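Local coordinates for pullulanase C protein (Klebsiella pneumoniae subsp. pneumoniae NTUH-K2044, PDB 5HJ1) that probably serves as an inner-membrane component of the type II secretion system, its PDZ domain here holding a fatty acid, vaccenic acid, in an apolar pocket, at residues L20-V25 against Y34-G39; A52-I57 against L85-E90; A58-D63 against T81-T86. All coordinates share one frame; numbering follows the deposited sequence.

Interaction 1: L20-V25 against Y34-G39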
loop_
_atom_site.group_PDB
_atom_site.type_symbol
_atom_site.label_atom_id
_atom_site.label_comp_id
_atom_site.label_asym_id
_atom_site.label_seq_id
_atom_site.Cartn_x
_atom_site.Cartn_y
_atom_site.Cartn_z
ATOM N N LEU A 20 2.123 2.443 8.815
ATOM C CA LEU A 20 2.277 1.183 8.086
ATOM C C LEU A 20 3.660 0.647 8.140
ATOM O O LEU A 20 4.615 1.430 7.974
ATOM C CB LEU A 20 1.957 1.353 6.582
ATOM C CG LEU A 20 0.568 1.682 6.237
ATOM C CD1 LEU A 20 0.471 1.944 4.722
ATOM C CD2 LEU A 20 -0.328 0.522 6.574
ATOM N N SER A 21 3.797 -0.631 8.398
ATOM C CA SER A 21 5.031 -1.421 8.236
ATOM C C SER A 21 4.825 -2.197 6.935
ATOM O O SER A 21 3.825 -2.911 6.774
ATOM C CB SER A 21 5.153 -2.346 9.401
ATOM O OG SER A 21 6.412 -2.999 9.380
ATOM N N ILE A 22 5.748 -2.075 5.989
ATOM C CA ILE A 22 5.568 -2.585 4.609
ATOM C C ILE A 22 6.723 -3.428 4.165
ATOM O O ILE A 22 7.877 -3.089 4.389
ATOM C CB ILE A 22 5.402 -1.392 3.645
ATOM C CG1 ILE A 22 4.255 -0.520 4.056
ATOM C CG2 ILE A 22 5.185 -1.849 2.176
ATOM C CD1 ILE A 22 4.078 0.778 3.278
ATOM N N SER A 23 6.462 -4.648 3.673
ATOM C CA SER A 23 7.537 -5.467 3.047
ATOM C C SER A 23 7.098 -6.025 1.688
ATOM O O SER A 23 6.039 -6.724 1.618
ATOM C CB SER A 23 7.844 -6.690 3.857
ATOM O OG SER A 23 8.296 -6.269 5.116
ATOM N N PRO A 24 7.910 -5.841 0.594
ATOM C CA PRO A 24 7.586 -6.506 -0.648
ATOM C C PRO A 24 7.566 -8.008 -0.395
ATOM O O PRO A 24 8.360 -8.494 0.407
ATOM C CB PRO A 24 8.716 -6.097 -1.571
ATOM C CG PRO A 24 9.793 -5.730 -0.706
ATOM C CD PRO A 24 9.181 -5.150 0.534
ATOM N N VAL A 25 6.707 -8.695 -1.134
ATOM C CA VAL A 25 6.634 -10.184 -1.033
ATOM C C VAL A 25 7.017 -10.793 -2.372
ATOM O O VAL A 25 6.382 -10.555 -3.368
ATOM C CB VAL A 25 5.212 -10.628 -0.659
ATOM C CG1 VAL A 25 5.163 -12.158 -0.563
ATOM C CG2 VAL A 25 4.739 -9.970 0.616
ATOM N N TYR A 34 2.691 -6.091 -1.638
ATOM C CA TYR A 34 3.356 -5.547 -0.451
ATOM C C TYR A 34 2.590 -5.931 0.761
ATOM O O TYR A 34 1.373 -5.595 0.890
ATOM C CB TYR A 34 3.476 -4.006 -0.516
ATOM C CG TYR A 34 4.422 -3.582 -1.592
ATOM C CD1 TYR A 34 4.006 -3.478 -2.933
ATOM C CD2 TYR A 34 5.763 -3.356 -1.325
ATOM C CE1 TYR A 34 4.937 -3.183 -3.925
ATOM C CE2 TYR A 34 6.670 -3.015 -2.329
ATOM C CZ TYR A 34 6.224 -2.924 -3.641
ATOM O OH TYR A 34 7.141 -2.601 -4.673
ATOM N N ARG A 35 3.231 -6.605 1.690
ATOM C CA ARG A 35 2.559 -7.085 2.923
ATOM C C ARG A 35 2.489 -5.901 3.880
ATOM O O ARG A 35 3.475 -5.239 4.185
ATOM C CB ARG A 35 3.416 -8.179 3.554
ATOM C CG ARG A 35 2.779 -8.955 4.756
ATOM C CD ARG A 35 1.613 -9.773 4.386
ATOM N NE ARG A 35 1.976 -10.823 3.423
ATOM C CZ ARG A 35 1.133 -11.489 2.696
ATOM N NH1 ARG A 35 -0.150 -11.226 2.777
ATOM N NH2 ARG A 35 1.552 -12.424 1.823
ATOM N N LEU A 36 1.297 -5.639 4.426
ATOM C CA LEU A 36 1.033 -4.525 5.292
ATOM C C LEU A 36 0.741 -4.977 6.711
ATOM O O LEU A 36 0.006 -5.930 6.939
ATOM C CB LEU A 36 -0.207 -3.721 4.847
ATOM C CG LEU A 36 -0.194 -3.309 3.387
ATOM C CD1 LEU A 36 -1.515 -2.584 3.092
ATOM C CD2 LEU A 36 0.983 -2.454 3.057
ATOM N N ASN A 37 1.321 -4.241 7.671
ATOM C CA ASN A 37 1.061 -4.440 9.101
ATOM C C ASN A 37 1.078 -3.068 9.729
ATOM O O ASN A 37 1.534 -2.066 9.158
ATOM C CB ASN A 37 2.056 -5.422 9.702
ATOM C CG ASN A 37 1.611 -6.829 9.526
ATOM O OD1 ASN A 37 0.526 -7.203 9.961
ATOM N ND2 ASN A 37 2.382 -7.611 8.770
ATOM N N PRO A 38 0.607 -2.967 10.985
ATOM C CA PRO A 38 0.593 -1.652 11.591
ATOM C C PRO A 38 1.968 -1.096 11.798
ATOM O O PRO A 38 2.907 -1.809 12.174
ATOM C CB PRO A 38 -0.128 -1.934 12.926
ATOM C CG PRO A 38 -0.936 -3.146 12.749
ATOM C CD PRO A 38 -0.149 -3.968 11.762
ATOM N N GLY A 39 2.060 0.222 11.622
ATOM C CA GLY A 39 3.192 0.992 12.045
ATOM C C GLY A 39 3.083 1.233 13.597
ATOM O O GLY A 39 2.185 0.647 14.292
#
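The Tyr34 ring leans obliquely against the neighbouring strand. Pro24 and Ile22 meet it there. CD2 of Tyr34 lies 3.7 Å from Pro24 CA, and the pyrrolidine CB of Pro24 reaches CE2. The CG2 branch of Ile22, anti to its own backbone N, packs on Tyr34 CB at 3.8 Å. The other flat group, the Arg35 guanidinium, is also approached obliquely, by Val25 CG2. Val25 CG2 sits 3.7 Å from Arg35 CB. The Arg35 chain starts anti to its backbone N (chi1 -172°), then bends at chi2 and chi3, which leaves Arg35 NE 4.0 Å from Val25 CG2. Its NH1 donates to the carbonyl of Asn53.

The frame is an antiparallel beta hairpin. Ser21 pairs with Asn37 and Ser23 with Arg35, each through two backbone hydrogen bonds. The straightest runs from Ser21 N to Asn37 O, 2.8 Å and 173° at the hydrogen, with the donor above the carbonyl plane. Ser23 N to Arg35 O is longer, 3.1 Å, but lies in the carbonyl plane. Ile22 and Leu36 form a non-hydrogen-bonded pair and lie side by side, CG1 of Ile22 3.9 Å from CD2 of Leu36.

The two faces differ. Ser21, Ser23, Arg35 and Asn37 make a polar one. Ile22, Leu36, Pro24 and Tyr34 make an apolar one, and helix 5-9 packs against Ile22 and Tyr34 there. Leu20 and Tyr34 touch the bound vaccenic acid. Strand 54-59 continues the sheet beyond strand 30-38, pairing with Tyr34 and Leu36.

Interaction 2: A52-I57 against L85-E90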
loop_
_atom_site.group_PDB
_atom_site.type_symbol
_atom_site.label_atom_id
_atom_site.label_comp_id
_atom_site.label_asym_id
_atom_site.label_seq_id
_atom_site.Cartn_x
_atom_site.Cartn_y
_atom_site.Cartn_z
ATOM N N ALA A 52 -4.196 -6.868 9.598
ATOM C CA ALA A 52 -2.833 -7.353 9.664
ATOM C C ALA A 52 -2.615 -8.366 8.541
ATOM O O ALA A 52 -3.469 -9.238 8.227
ATOM C CB ALA A 52 -2.604 -8.094 10.986
ATOM N N ASN A 53 -1.426 -8.272 7.981
ATOM C CA ASN A 53 -1.006 -9.158 6.868
ATOM C C ASN A 53 -1.789 -9.023 5.594
ATOM O O ASN A 53 -1.753 -9.898 4.724
ATOM C CB ASN A 53 -0.864 -10.614 7.369
ATOM C CG ASN A 53 0.267 -10.768 8.292
ATOM O OD1 ASN A 53 1.389 -10.314 8.037
ATOM N ND2 ASN A 53 0.024 -11.393 9.427
ATOM N N ASP A 54 -2.455 -7.889 5.412
ATOM C CA ASP A 54 -3.053 -7.631 4.125
ATOM C C ASP A 54 -1.945 -7.541 3.053
ATOM O O ASP A 54 -0.819 -7.152 3.310
ATOM C CB ASP A 54 -3.785 -6.240 4.120
ATOM C CG ASP A 54 -5.214 -6.283 4.587
ATOM O OD1 ASP A 54 -5.818 -7.393 4.651
ATOM O OD2 ASP A 54 -5.743 -5.197 4.825
ATOM N N LEU A 55 -2.312 -7.907 1.829
ATOM C CA LEU A 55 -1.407 -7.839 0.668
ATOM C C LEU A 55 -1.850 -6.756 -0.264
ATOM O O LEU A 55 -2.908 -6.935 -0.910
ATOM C CB LEU A 55 -1.339 -9.199 -0.028
ATOM C CG LEU A 55 -0.350 -9.268 -1.181
ATOM C CD1 LEU A 55 1.068 -9.348 -0.686
ATOM C CD2 LEU A 55 -0.620 -10.458 -2.135
ATOM N N ALA A 56 -1.124 -5.649 -0.292
ATOM C CA ALA A 56 -1.422 -4.534 -1.214
ATOM C C ALA A 56 -1.018 -4.894 -2.636
ATOM O O ALA A 56 0.139 -5.213 -2.916
ATOM C CB ALA A 56 -0.749 -3.260 -0.804
ATOM N N ILE A 57 -2.009 -4.834 -3.538
ATOM C CA ILE A 57 -1.771 -5.155 -4.945
ATOM C C ILE A 57 -2.052 -3.995 -5.938
ATOM O O ILE A 57 -1.599 -4.093 -7.104
ATOM C CB ILE A 57 -2.529 -6.453 -5.375
ATOM C CG1 ILE A 57 -4.005 -6.268 -5.264
ATOM C CG2 ILE A 57 -2.030 -7.648 -4.570
ATOM C CD1 ILE A 57 -4.815 -7.365 -5.918
ATOM N N LEU A 85 -6.349 2.020 -1.896
ATOM C CA LEU A 85 -5.496 0.857 -1.915
ATOM C C LEU A 85 -6.370 -0.374 -2.143
ATOM O O LEU A 85 -7.482 -0.501 -1.530
ATOM C CB LEU A 85 -4.843 0.694 -0.545
ATOM C CG LEU A 85 -3.544 0.042 -0.362
ATOM C CD1 LEU A 85 -2.455 0.572 -1.309
ATOM C CD2 LEU A 85 -3.156 0.325 1.130
ATOM N N THR A 86 -5.999 -1.247 -3.066
ATOM C CA THR A 86 -6.605 -2.538 -3.241
ATOM C C THR A 86 -5.726 -3.574 -2.522
ATOM O O THR A 86 -4.538 -3.639 -2.821
ATOM C CB THR A 86 -6.750 -2.923 -4.699
ATOM O OG1 THR A 86 -7.491 -1.914 -5.386
ATOM C CG2 THR A 86 -7.465 -4.230 -4.847
ATOM N N VAL A 87 -6.339 -4.320 -1.616
ATOM C CA VAL A 87 -5.642 -5.391 -0.918
ATOM C C VAL A 87 -6.291 -6.741 -1.197
ATOM O O VAL A 87 -7.492 -6.788 -1.505
ATOM C CB VAL A 87 -5.599 -5.140 0.626
ATOM C CG1 VAL A 87 -4.850 -3.854 0.949
ATOM C CG2 VAL A 87 -6.961 -5.137 1.226
ATOM N N GLU A 88 -5.498 -7.804 -1.122
ATOM C CA GLU A 88 -6.017 -9.172 -1.188
ATOM C C GLU A 88 -5.939 -9.670 0.284
ATOM O O GLU A 88 -4.890 -9.505 1.039
ATOM C CB GLU A 88 -5.121 -9.958 -2.130
ATOM C CG GLU A 88 -5.825 -11.038 -2.918
ATOM C CD GLU A 88 -4.914 -11.578 -4.006
ATOM O OE1 GLU A 88 -3.863 -12.142 -3.643
ATOM O OE2 GLU A 88 -5.227 -11.396 -5.208
ATOM N N ARG A 89 -7.045 -10.240 0.729
ATOM C CA ARG A 89 -7.175 -10.677 2.111
ATOM C C ARG A 89 -7.922 -12.036 2.055
ATOM O O ARG A 89 -9.041 -12.075 1.578
ATOM C CB ARG A 89 -7.967 -9.547 2.816
ATOM C CG ARG A 89 -8.404 -9.838 4.236
ATOM C CD ARG A 89 -9.306 -8.713 4.619
ATOM N NE ARG A 89 -8.647 -7.408 4.604
ATOM C CZ ARG A 89 -9.278 -6.255 4.808
ATOM N NH1 ARG A 89 -10.611 -6.228 4.979
ATOM N NH2 ARG A 89 -8.608 -5.136 4.849
ATOM N N GLU A 90 -7.293 -13.108 2.569
ATOM C CA GLU A 90 -7.814 -14.505 2.447
ATOM C C GLU A 90 -8.511 -14.770 1.099
ATOM O O GLU A 90 -9.679 -15.159 1.054
ATOM C CB GLU A 90 -8.622 -15.033 3.653
ATOM C CG GLU A 90 -9.622 -14.107 4.328
ATOM C CD GLU A 90 -9.038 -13.348 5.516
ATOM O OE1 GLU A 90 -9.685 -12.364 5.971
ATOM O OE2 GLU A 90 -7.955 -13.745 6.011
#
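Two adjacent antiparallel strands of the PDZ-domain sheet pair here, strand 54-59 with strand 82-89. Leu55 and Glu88 form a hydrogen-bonded pair. Glu88 N donates to Leu55 O at 2.7 Å, and Leu55 N to Glu88 O at 3.1 Å. Ile57 N reaches Thr86 O at 2.9 Å. All three donors lie in the plane of the carbonyl they use. Leu55 O also takes a CA-H contact from Val87. On the other edge of strand 54-59, Asp54 and Ala56 bond to Leu36 and Tyr34.

Two polar side chains find partners on strand 92-99, Glu88 OE2 in a salt bridge with Arg93 and Thr86 OG1 with Asp95. Ala56 CB packs on Leu85 CD1 on the sheet face meeting the vaccenic acid.

Asp54 is buried, and its carboxylate is gripped side-on by Arg89 in a salt bridge. Gln51 N gives OD2 a second bond, and Arg89 NH2 also donates to Gly49 O. This would probably stabilise the ionised acid. The Arg89 chain is extended until it bends at chi3 (-62°). Its guanidinium lies 10° from the carboxylate plane: NE meets OD1 of Asp54 at 2.8 Å and NH2 meets OD2 at 2.9 Å, both on syn lone pairs.

Interaction 3: A58-D63 against T81-T86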
loop_
_atom_site.group_PDB
_atom_site.type_symbol
_atom_site.label_atom_id
_atom_site.label_comp_id
_atom_site.label_asym_id
_atom_site.label_seq_id
_atom_site.Cartn_x
_atom_site.Cartn_y
_atom_site.Cartn_z
ATOM N N ALA A 58 -2.754 -2.965 -5.543
ATOM C CA ALA A 58 -3.010 -1.802 -6.427
ATOM C C ALA A 58 -3.073 -0.539 -5.624
ATOM O O ALA A 58 -3.530 -0.543 -4.483
ATOM C CB ALA A 58 -4.288 -2.000 -7.267
ATOM N N LEU A 59 -2.702 0.556 -6.270
ATOM C CA LEU A 59 -2.754 1.903 -5.659
ATOM C C LEU A 59 -3.434 2.765 -6.715
ATOM O O LEU A 59 -2.958 2.893 -7.838
ATOM C CB LEU A 59 -1.350 2.419 -5.354
ATOM C CG LEU A 59 -1.246 3.885 -4.895
ATOM C CD1 LEU A 59 -1.912 4.165 -3.583
ATOM C CD2 LEU A 59 0.240 4.291 -4.770
ATOM N N ASN A 60 -4.638 3.289 -6.353
ATOM C CA ASN A 60 -5.449 4.068 -7.317
ATOM C C ASN A 60 -5.659 3.363 -8.621
ATOM O O ASN A 60 -5.599 3.923 -9.730
ATOM C CB ASN A 60 -4.850 5.433 -7.571
ATOM C CG ASN A 60 -4.758 6.235 -6.322
ATOM O OD1 ASN A 60 -5.738 6.315 -5.545
ATOM N ND2 ASN A 60 -3.625 6.830 -6.086
ATOM N N GLY A 61 -5.908 2.084 -8.517
ATOM C CA GLY A 61 -6.164 1.263 -9.615
ATOM C C GLY A 61 -4.984 0.812 -10.492
ATOM O O GLY A 61 -5.173 0.123 -11.468
ATOM N N ILE A 62 -3.748 1.221 -10.121
ATOM C CA ILE A 62 -2.521 0.865 -10.796
ATOM C C ILE A 62 -1.890 -0.332 -10.077
ATOM O O ILE A 62 -1.721 -0.299 -8.849
ATOM C CB ILE A 62 -1.581 2.076 -10.797
ATOM C CG1 ILE A 62 -2.196 3.278 -11.543
ATOM C CG2 ILE A 62 -0.277 1.663 -11.533
ATOM C CD1 ILE A 62 -1.507 4.609 -11.258
ATOM N N ASP A 63 -1.545 -1.338 -10.846
ATOM C CA ASP A 63 -0.933 -2.571 -10.362
ATOM C C ASP A 63 0.432 -2.322 -9.727
ATOM O O ASP A 63 1.393 -1.919 -10.381
ATOM C CB ASP A 63 -0.807 -3.545 -11.518
ATOM C CG ASP A 63 -0.539 -4.968 -11.083
ATOM O OD1 ASP A 63 -0.175 -5.224 -9.897
ATOM O OD2 ASP A 63 -0.617 -5.843 -11.985
ATOM N N THR A 81 -5.343 14.060 -2.818
ATOM C CA THR A 81 -6.056 14.324 -1.577
ATOM C C THR A 81 -6.711 13.044 -0.978
ATOM O O THR A 81 -7.024 12.993 0.188
ATOM C CB THR A 81 -7.130 15.425 -1.767
ATOM O OG1 THR A 81 -7.618 15.847 -0.489
ATOM C CG2 THR A 81 -8.306 14.961 -2.607
ATOM N N GLU A 82 -6.944 12.034 -1.790
ATOM C CA GLU A 82 -7.569 10.800 -1.297
ATOM C C GLU A 82 -7.042 9.775 -2.230
ATOM O O GLU A 82 -6.945 10.018 -3.433
ATOM C CB GLU A 82 -9.122 10.843 -1.365
ATOM C CG GLU A 82 -9.834 9.583 -0.855
ATOM C CD GLU A 82 -11.319 9.766 -0.573
ATOM O OE1 GLU A 82 -12.165 9.023 -1.152
ATOM O OE2 GLU A 82 -11.714 10.675 0.198
ATOM N N ILE A 83 -6.652 8.629 -1.661
ATOM C CA ILE A 83 -6.087 7.566 -2.444
ATOM C C ILE A 83 -6.699 6.254 -2.077
ATOM O O ILE A 83 -7.249 6.101 -0.945
ATOM C CB ILE A 83 -4.563 7.458 -2.280
ATOM C CG1 ILE A 83 -4.185 7.185 -0.800
ATOM C CG2 ILE A 83 -3.911 8.730 -2.784
ATOM C CD1 ILE A 83 -2.732 6.899 -0.642
ATOM N N THR A 84 -6.732 5.328 -3.004
ATOM C CA THR A 84 -7.320 4.039 -2.704
ATOM C C THR A 84 -6.295 2.940 -2.819
ATOM O O THR A 84 -5.527 2.898 -3.799
ATOM C CB THR A 84 -8.414 3.744 -3.689
ATOM O OG1 THR A 84 -9.402 4.800 -3.624
ATOM C CG2 THR A 84 -9.088 2.422 -3.472
ATOM N N LEU A 85 -6.349 2.020 -1.896
ATOM C CA LEU A 85 -5.496 0.857 -1.915
ATOM C C LEU A 85 -6.370 -0.374 -2.143
ATOM O O LEU A 85 -7.482 -0.501 -1.530
ATOM C CB LEU A 85 -4.843 0.694 -0.545
ATOM C CG LEU A 85 -3.544 0.042 -0.362
ATOM C CD1 LEU A 85 -2.455 0.572 -1.309
ATOM C CD2 LEU A 85 -3.156 0.325 1.130
ATOM N N THR A 86 -5.999 -1.247 -3.066
ATOM C CA THR A 86 -6.605 -2.538 -3.241
ATOM C C THR A 86 -5.726 -3.574 -2.522
ATOM O O THR A 86 -4.538 -3.639 -2.821
ATOM C CB THR A 86 -6.750 -2.923 -4.699
ATOM O OG1 THR A 86 -7.491 -1.914 -5.386
ATOM C CG2 THR A 86 -7.465 -4.230 -4.847
HETATM O O HOH W 1 -6.512 0.756 -5.900
#
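Strand 54-59 ends in a type I' beta turn, Leu59 to Ile62, beside the antiparallel strand 82-89 of the PDZ domain. Asn60 and Gly61, both with positive phi, form its corner. Leu59 and Ile62 close it with two backbone hydrogen bonds.

Backbone bonds come first. Thr86 N donates to Ala58 O at 2.9 Å, while the return bond from Ala58 N is weak. Asn60 N then points almost straight at Thr84 O, 2.7 Å with 178° at the hydrogen.

Apolar contacts lie on the Leu59 side. Leu59 CD1 touches Ile83 CD1 at 4.1 Å and Leu85 CD1 slightly farther off. Ile83 and Leu85 line the vaccenic acid pocket, and Leu77 of helix 67-77 packs on Leu59 and Ile83. On the other face Ala58 CB lies 3.7 Å from Thr86 CB.

One water bridges the turn and the strand. It accepts from Gly61 N and donates to Thr84 O and Thr86 OG1, also bonded to Asp95 OD1.

Past Ala58 the pairing uses a side chain, not a main-chain carbonyl. Asn60 CG stands anti to the carbonyl carbon (chi1 -60°), which turns OD1 across toward strand 82-89. Thr84 N donates to Asn60 OD1 at 2.9 Å, from above the amide plane.

How the interactions relate
All three interactions belong to one curled antiparallel sheet. Interaction 1, the hairpin 20-27 and 30-38, closes first along the chain. Interactions 2 and 3 share strands 54-59 and 82-89; helix 67-77 lies in the connection between these two strands. The centres of interactions 2 and 3 are about 12 Å apart, and both use Leu85 and Thr86. The centre of interaction 1 is about 10 Å from that of interaction 2, joined by backbone bonds between strands 30-38 and 54-59. It is about 16 Å from that of interaction 3, yet Leu36 CD1 meets Leu85 CD2 at 3.9 Å. Every interaction touches the vaccenic acid, so the sheet supplies part of its pocket, which helices and loops complete.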